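Local coordinates for protein cyanoglobin (Synechocystis sp., PDB 1S69) that binds one heme per monomer and forms a very stable complex with oxygen, as a group 1 truncated hemoglobin of the globin family, at residues D15-K20 with K96-P101. Numbering follows the deposited sequence.
Sequences DLAVDK and KEMGVP
Met98 sets its CG opposite the carbonyl carbon (chi1 -85°) and runs on extended through chi2, which carries SD to Ala17 on helix 10-26; the bend at chi3 (64°) then turns CE back to Leu16. SD sits over the backbone of that helix, 3.6 Å from Ala17 CA, and lies 3.8 Å from Ala17 CB. Beyond the bend, CE meets Leu16 CD1 at 3.6 Å. Leu16 CD1 also lies 3.8 Å from Met98 CG, resting against the bend of the methionine chain with CG and CE on either side of the sulfur. The two side chains run antiparallel alongside one another. In the two-on-two helical fold of truncated globins, this apolar contact joins helix 10-26 to the C-terminal end of helix 81-98; the side chain of Ala17 is about 12 Å from the heme, so the contact lies away from the ligand site. Ala17 CA and Met98 CA are the nearest such pair, at 7.7 Å, an approach consistent with the short side chain of Ala17, which also packs on Leu95. With Met98 cut back to an alanine, SD and CE are gone, which is likely to open a gap beside Ala17 and leave Leu16 CD1 without this partner. Directly after Met98, Gly99 ends the helix in a Schellman motif, its positive phi (96°) turning the chain toward helix 102-113. Lys20 and Glu97 stay apart, NZ to OE1 being 6.1 Å, and Glu97 instead forms a salt bridge with Arg24, farther along helix 10-26.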
loop_
_atom_site.group_PDB
_atom_site.type_symbol
_atom_site.label_atom_id
_atom_site.label_comp_id
_atom_site.label_asym_id
_atom_site.label_seq_id
_atom_site.Cartn_x
_atom_site.Cartn_y
_atom_site.Cartn_z
ATOM N N ASP A 15 11.277 -1.319 3.036
ATOM C CA ASP A 15 11.641 0.111 3.171
ATOM C C ASP A 15 11.819 0.704 1.817
ATOM O O ASP A 15 11.290 1.782 1.512
ATOM C CB ASP A 15 12.938 0.274 4.008
ATOM C CG ASP A 15 13.464 1.746 4.037
ATOM O OD1 ASP A 15 13.057 2.523 4.973
ATOM O OD2 ASP A 15 14.304 2.203 3.194
ATOM N N LEU A 16 12.550 -0.029 0.984
ATOM C CA LEU A 16 12.796 0.351 -0.420
ATOM C C LEU A 16 11.523 0.338 -1.259
ATOM O O LEU A 16 11.287 1.253 -2.047
ATOM C CB LEU A 16 13.771 -0.623 -1.058
ATOM C CG LEU A 16 14.624 -0.150 -2.235
ATOM C CD1 LEU A 16 14.313 -0.921 -3.510
ATOM C CD2 LEU A 16 14.660 1.389 -2.483
ATOM N N ALA A 17 10.726 -0.722 -1.132
ATOM C CA ALA A 17 9.458 -0.801 -1.867
ATOM C C ALA A 17 8.546 0.380 -1.558
ATOM O O ALA A 17 7.948 0.941 -2.440
ATOM C CB ALA A 17 8.737 -2.101 -1.556
ATOM N N VAL A 18 8.386 0.704 -0.295
ATOM C CA VAL A 18 7.506 1.797 0.111
ATOM C C VAL A 18 7.985 3.160 -0.446
ATOM O O VAL A 18 7.202 3.978 -0.921
ATOM C CB VAL A 18 7.316 1.838 1.660
ATOM C CG1 VAL A 18 6.615 3.142 2.106
ATOM C CG2 VAL A 18 6.391 0.639 2.115
ATOM N N ASP A 19 9.283 3.378 -0.399
ATOM C CA ASP A 19 9.837 4.633 -0.888
ATOM C C ASP A 19 9.587 4.806 -2.370
ATOM O O ASP A 19 9.112 5.870 -2.830
ATOM C CB ASP A 19 11.336 4.694 -0.657
ATOM C CG ASP A 19 11.688 4.965 0.770
ATOM O OD1 ASP A 19 10.857 5.299 1.636
ATOM O OD2 ASP A 19 12.872 4.868 1.131
ATOM N N LYS A 20 9.891 3.742 -3.092
ATOM C CA LYS A 20 9.718 3.674 -4.513
ATOM C C LYS A 20 8.252 3.736 -4.923
ATOM O O LYS A 20 7.887 4.361 -5.925
ATOM C CB LYS A 20 10.321 2.345 -5.053
ATOM C CG LYS A 20 11.877 2.216 -5.216
ATOM C CD LYS A 20 12.494 3.518 -5.635
ATOM C CE LYS A 20 13.656 3.345 -6.685
ATOM N NZ LYS A 20 14.386 4.684 -6.854
ATOM N N LYS A 96 7.766 -5.353 -9.314
ATOM C CA LYS A 96 8.331 -5.866 -10.563
ATOM C C LYS A 96 9.644 -5.147 -10.932
ATOM O O LYS A 96 10.660 -5.758 -11.236
ATOM C CB LYS A 96 7.328 -5.755 -11.681
ATOM C CG LYS A 96 7.843 -6.346 -12.965
ATOM C CD LYS A 96 6.798 -6.236 -13.994
ATOM C CE LYS A 96 7.104 -7.160 -15.182
ATOM N NZ LYS A 96 6.013 -7.023 -16.201
ATOM N N GLU A 97 9.640 -3.831 -10.839
ATOM C CA GLU A 97 10.794 -3.053 -11.127
ATOM C C GLU A 97 11.989 -3.386 -10.213
ATOM O O GLU A 97 13.151 -3.231 -10.603
ATOM C CB GLU A 97 10.390 -1.630 -10.976
ATOM C CG GLU A 97 11.006 -0.758 -12.011
ATOM C CD GLU A 97 11.599 0.438 -11.334
ATOM O OE1 GLU A 97 12.665 0.241 -10.661
ATOM O OE2 GLU A 97 10.969 1.542 -11.436
ATOM N N MET A 98 11.700 -3.849 -9.007
ATOM C CA MET A 98 12.728 -4.096 -8.005
ATOM C C MET A 98 13.330 -5.478 -8.224
ATOM O O MET A 98 14.327 -5.814 -7.579
ATOM C CB MET A 98 12.127 -4.035 -6.599
ATOM C CG MET A 98 12.053 -2.643 -6.016
ATOM S SD MET A 98 11.075 -2.704 -4.478
ATOM C CE MET A 98 12.125 -3.832 -3.267
ATOM N N GLY A 99 12.682 -6.284 -9.069
ATOM C CA GLY A 99 13.168 -7.601 -9.384
ATOM C C GLY A 99 12.503 -8.633 -8.532
ATOM O O GLY A 99 12.947 -9.782 -8.540
ATOM N N VAL A 100 11.429 -8.260 -7.818
ATOM C CA VAL A 100 10.666 -9.233 -7.033
ATOM C C VAL A 100 10.114 -10.208 -8.004
ATOM O O VAL A 100 9.589 -9.789 -9.021
ATOM C CB VAL A 100 9.555 -8.601 -6.149
ATOM C CG1 VAL A 100 8.694 -9.694 -5.469
ATOM C CG2 VAL A 100 10.191 -7.630 -5.144
ATOM N N PRO A 101 10.326 -11.506 -7.755
ATOM C CA PRO A 101 9.822 -12.570 -8.647
ATOM C C PRO A 101 8.314 -12.579 -8.732
ATOM O O PRO A 101 7.611 -12.236 -7.741
ATOM C CB PRO A 101 10.290 -13.876 -7.957
ATOM C CG PRO A 101 10.740 -13.496 -6.665
ATOM C CD PRO A 101 11.137 -12.048 -6.639
#